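Local coordinates for protein-L-isoaspartate(D-aspartate) O-methyltransferase (Sulfolobus tokodaii, PDB 1VBF) that methylates L-isoaspartyl residues of damaged proteins with S-adenosyl-L-methionine as methyl donor, probably as a step in their repair, at the interface of chains A and B. Numbering follows the deposited sequence. Chains: chain A/B, 231aa long hypothetical protein-L-isoaspartate O-methyltransferase.

The interface of chains A and B. Residues chain A 32-33, 36, 44-46; chain B 30, 32, 46-49, 103, 107.
Two copies of the methyltransferase meet here in a two-fold symmetric homodimer contact, one of those that hold together the six-chain assembly, and oligomerization contributes to this archaeal protein's thermostability. The patch illustrates how a few polar groups set in a largely apolar interface can register two subunits. A:Asn32 is its polar centre. Its CG sits in the crowded position between the backbone N and the carbonyl carbon (chi1 64°), which turns the carboxamide toward chain B. There ND2 donates to the main-chain oxygen of B:Ile47, in the carbonyl plane and on a lone pair, though the bond is bent, with 129° at the hydrogen. The same amide nitrogen also pairs with a water 3.1 Å from ND2 of A:Asn32. That water lies near the axis and joins the two prolines that face each other, 2.8 Å from A:Pro46 O and 2.6 Å from B:Pro46 O, so that both carbonyls are satisfied by a shared molecule; B:Asn32 ND2 touches it weakly.

Apolar groups surround this polar core. B:Pro30 crosses the carboxamide at about a right angle, while B:Tyr107 brings its ring carbon CE1 to 3.7 Å from A:Asn32 CB, on the aliphatic part of the side chain. Farther along, A:Tyr36 meets B:Pro49 tip to tip, its CZ 3.8 Å from the proline CD. The methylenes of B:Lys103 cross the same ring obliquely, with CD 3.7 Å from A:Tyr36 CE1, before the chain bends at its end (chi4 -60°). B:Leu48 slides past A:Leu33 in the opposite direction, CD2 to CD2 at 3.9 Å, and A:Pro46 crosses B:Pro49 at about a right angle.

In the fold, chain A supplies the 3-10 helix 31-36 and the start of strand 45-48; chain B answers with its own strand 45-48, the loop around B:Pro30 and one face of helix 102-109.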
ATOM      1  N   ASN A  32     -17.199  19.488  28.534  1.00 43.22           N
ATOM      2  CA  ASN A  32     -16.627  19.817  27.238  1.00 42.02           C
ATOM      3  C   ASN A  32     -17.491  19.410  26.037  1.00 42.02           C
ATOM      4  O   ASN A  32     -17.213  19.813  24.907  1.00 40.99           O
ATOM      5  CB  ASN A  32     -15.243  19.168  27.141  1.00 40.50           C
ATOM      6  CG  ASN A  32     -15.305  17.639  27.175  1.00 41.50           C
ATOM      7  OD1 ASN A  32     -15.932  17.034  28.058  1.00 41.23           O
ATOM      8  ND2 ASN A  32     -14.646  17.010  26.212  1.00 40.49           N
ATOM      9  N   LEU A  33     -18.549  18.644  26.262  1.00 42.08           N
ATOM     10  CA  LEU A  33     -19.368  18.228  25.131  1.00 43.97           C
ATOM     11  C   LEU A  33     -20.856  18.558  25.204  1.00 44.35           C
ATOM     12  O   LEU A  33     -21.630  18.100  24.359  1.00 42.02           O
ATOM     13  CB  LEU A  33     -19.235  16.713  24.926  1.00 45.87           C
ATOM     14  CG  LEU A  33     -17.887  16.118  24.542  1.00 46.15           C
ATOM     15  CD1 LEU A  33     -18.008  14.595  24.486  1.00 46.47           C
ATOM     16  CD2 LEU A  33     -17.455  16.683  23.201  1.00 46.65           C
ATOM     17  N   TYR A  36     -23.021  19.732  22.330  1.00 44.26           N
ATOM     18  CA  TYR A  36     -23.366  18.721  21.327  1.00 44.07           C
ATOM     19  C   TYR A  36     -24.637  17.911  21.626  1.00 44.24           C
ATOM     20  O   TYR A  36     -25.087  17.134  20.780  1.00 44.41           O
ATOM     21  CB  TYR A  36     -22.194  17.741  21.121  1.00 42.26           C
ATOM     22  CG  TYR A  36     -21.024  18.314  20.355  1.00 41.23           C
ATOM     23  CD1 TYR A  36     -20.005  18.997  21.007  1.00 39.79           C
ATOM     24  CD2 TYR A  36     -20.960  18.201  18.961  1.00 41.67           C
ATOM     25  CE1 TYR A  36     -18.955  19.558  20.304  1.00 38.94           C
ATOM     26  CE2 TYR A  36     -19.910  18.760  18.242  1.00 39.82           C
ATOM     27  CZ  TYR A  36     -18.917  19.439  18.922  1.00 39.89           C
ATOM     28  OH  TYR A  36     -17.899  20.035  18.225  1.00 40.14           O
ATOM     29  N   ALA A  44     -20.128  11.451  15.873  1.00 38.37           N
ATOM     30  CA  ALA A  44     -19.840  10.545  16.968  1.00 38.06           C
ATOM     31  C   ALA A  44     -19.070  11.401  17.979  1.00 37.78           C
ATOM     32  O   ALA A  44     -18.287  12.266  17.585  1.00 37.61           O
ATOM     33  CB  ALA A  44     -18.986   9.382  16.480  1.00 38.54           C
ATOM     34  N   LEU A  45     -19.289  11.173  19.271  1.00 37.05           N
ATOM     35  CA  LEU A  45     -18.614  11.973  20.282  1.00 37.44           C
ATOM     36  C   LEU A  45     -17.580  11.236  21.164  1.00 37.20           C
ATOM     37  O   LEU A  45     -17.883  10.234  21.818  1.00 35.02           O
ATOM     38  CB  LEU A  45     -19.673  12.664  21.154  1.00 39.19           C
ATOM     39  CG  LEU A  45     -20.738  13.561  20.496  1.00 39.72           C
ATOM     40  CD1 LEU A  45     -21.596  14.188  21.592  1.00 38.01           C
ATOM     41  CD2 LEU A  45     -20.089  14.666  19.648  1.00 38.39           C
ATOM     42  N   PRO A  46     -16.350  11.770  21.222  1.00 37.61           N
ATOM     43  CA  PRO A  46     -15.192  11.260  21.978  1.00 38.32           C
ATOM     44  C   PRO A  46     -15.366  11.267  23.491  1.00 38.47           C
ATOM     45  O   PRO A  46     -15.513  12.339  24.076  1.00 40.22           O
ATOM     46  CB  PRO A  46     -14.055  12.215  21.577  1.00 38.82           C
ATOM     47  CG  PRO A  46     -14.614  13.048  20.428  1.00 38.84           C
ATOM     48  CD  PRO A  46     -16.075  13.127  20.719  1.00 37.62           C
TER
ATOM     49  N   PRO B  30     -12.247  17.022  31.981  1.00 41.33           N
ATOM     50  CA  PRO B  30     -13.685  16.763  32.165  1.00 43.01           C
ATOM     51  C   PRO B  30     -13.870  15.611  33.155  1.00 45.51           C
ATOM     52  O   PRO B  30     -12.893  14.992  33.582  1.00 46.87           O
ATOM     53  CB  PRO B  30     -14.168  16.359  30.764  1.00 41.46           C
ATOM     54  CG  PRO B  30     -13.113  16.848  29.851  1.00 41.20           C
ATOM     55  CD  PRO B  30     -11.833  16.672  30.617  1.00 41.44           C
ATOM     56  N   ASN B  32     -15.378  12.555  32.701  1.00 45.99           N
ATOM     57  CA  ASN B  32     -15.041  11.287  32.047  1.00 44.32           C
ATOM     58  C   ASN B  32     -13.545  10.931  32.050  1.00 41.93           C
ATOM     59  O   ASN B  32     -13.189   9.760  32.030  1.00 40.25           O
ATOM     60  CB  ASN B  32     -15.559  11.325  30.599  1.00 44.14           C
ATOM     61  CG  ASN B  32     -15.107  12.589  29.849  1.00 45.44           C
ATOM     62  OD1 ASN B  32     -15.449  13.711  30.233  1.00 46.47           O
ATOM     63  ND2 ASN B  32     -14.325  12.407  28.795  1.00 44.87           N
ATOM     64  N   PRO B  46      -9.226  12.669  24.546  1.00 37.99           N
ATOM     65  CA  PRO B  46     -10.313  13.201  23.724  1.00 37.73           C
ATOM     66  C   PRO B  46     -11.048  14.316  24.430  1.00 37.86           C
ATOM     67  O   PRO B  46     -11.537  14.126  25.540  1.00 38.84           O
ATOM     68  CB  PRO B  46     -11.227  11.993  23.534  1.00 38.03           C
ATOM     69  CG  PRO B  46     -10.368  10.825  23.861  1.00 38.47           C
ATOM     70  CD  PRO B  46      -9.544  11.312  24.994  1.00 37.36           C
ATOM     71  N   ILE B  47     -11.140  15.471  23.784  1.00 37.79           N
ATOM     72  CA  ILE B  47     -11.839  16.614  24.356  1.00 36.95           C
ATOM     73  C   ILE B  47     -12.973  17.061  23.440  1.00 37.80           C
ATOM     74  O   ILE B  47     -14.089  17.312  23.882  1.00 37.78           O
ATOM     75  CB  ILE B  47     -10.890  17.776  24.558  1.00 36.47           C
ATOM     76  CG1 ILE B  47      -9.719  17.329  25.437  1.00 35.01           C
ATOM     77  CG2 ILE B  47     -11.645  18.944  25.173  1.00 37.72           C
ATOM     78  CD1 ILE B  47     -10.153  16.851  26.791  1.00 33.42           C
ATOM     79  N   LEU B  48     -12.671  17.161  22.154  1.00 38.76           N
ATOM     80  CA  LEU B  48     -13.656  17.552  21.161  1.00 40.08           C
ATOM     81  C   LEU B  48     -13.477  16.691  19.917  1.00 39.63           C
ATOM     82  O   LEU B  48     -12.400  16.154  19.686  1.00 39.80           O
ATOM     83  CB  LEU B  48     -13.464  19.026  20.784  1.00 42.58           C
ATOM     84  CG  LEU B  48     -13.975  20.100  21.756  1.00 44.40           C
ATOM     85  CD1 LEU B  48     -13.737  21.493  21.162  1.00 43.77           C
ATOM     86  CD2 LEU B  48     -15.472  19.885  22.015  1.00 45.23           C
ATOM     87  N   PRO B  49     -14.532  16.545  19.097  1.00 38.60           N
ATOM     88  CA  PRO B  49     -14.387  15.731  17.891  1.00 37.12           C
ATOM     89  C   PRO B  49     -13.188  16.231  17.083  1.00 37.36           C
ATOM     90  O   PRO B  49     -13.132  17.389  16.694  1.00 38.84           O
ATOM     91  CB  PRO B  49     -15.707  15.961  17.176  1.00 36.36           C
ATOM     92  CG  PRO B  49     -16.668  16.150  18.301  1.00 35.35           C
ATOM     93  CD  PRO B  49     -15.906  17.070  19.209  1.00 36.99           C
ATOM     94  N   LYS B 103     -15.570  26.453  20.784  1.00 39.02           N
ATOM     95  CA  LYS B 103     -16.022  25.619  21.891  1.00 37.92           C
ATOM     96  C   LYS B 103     -14.890  25.367  22.875  1.00 39.14           C
ATOM     97  O   LYS B 103     -15.089  25.398  24.080  1.00 40.46           O
ATOM     98  CB  LYS B 103     -16.563  24.298  21.373  1.00 36.73           C
ATOM     99  CG  LYS B 103     -17.700  24.484  20.411  1.00 37.08           C
ATOM    100  CD  LYS B 103     -18.378  23.176  20.087  1.00 38.78           C
ATOM    101  CE  LYS B 103     -19.494  23.364  19.080  1.00 38.13           C
ATOM    102  NZ  LYS B 103     -20.510  24.296  19.628  1.00 43.49           N
ATOM    103  N   TYR B 107     -14.635  26.478  26.881  1.00 39.24           N
ATOM    104  CA  TYR B 107     -14.353  25.512  27.927  1.00 38.78           C
ATOM    105  C   TYR B 107     -13.228  25.965  28.848  1.00 40.63           C
ATOM    106  O   TYR B 107     -13.302  25.766  30.061  1.00 42.11           O
ATOM    107  CB  TYR B 107     -14.021  24.159  27.301  1.00 37.50           C
ATOM    108  CG  TYR B 107     -13.570  23.087  28.285  1.00 36.96           C
ATOM    109  CD1 TYR B 107     -14.488  22.322  29.026  1.00 36.01           C
ATOM    110  CD2 TYR B 107     -12.216  22.848  28.484  1.00 36.15           C
ATOM    111  CE1 TYR B 107     -14.046  21.348  29.938  1.00 33.36           C
ATOM    112  CE2 TYR B 107     -11.775  21.898  29.382  1.00 34.65           C
ATOM    113  CZ  TYR B 107     -12.676  21.151  30.102  1.00 33.65           C
ATOM    114  OH  TYR B 107     -12.154  20.215  30.963  1.00 32.84           O
TER
HETATM  115  O   HOH W   1     -14.069  13.949  25.793  1.00 38.96           O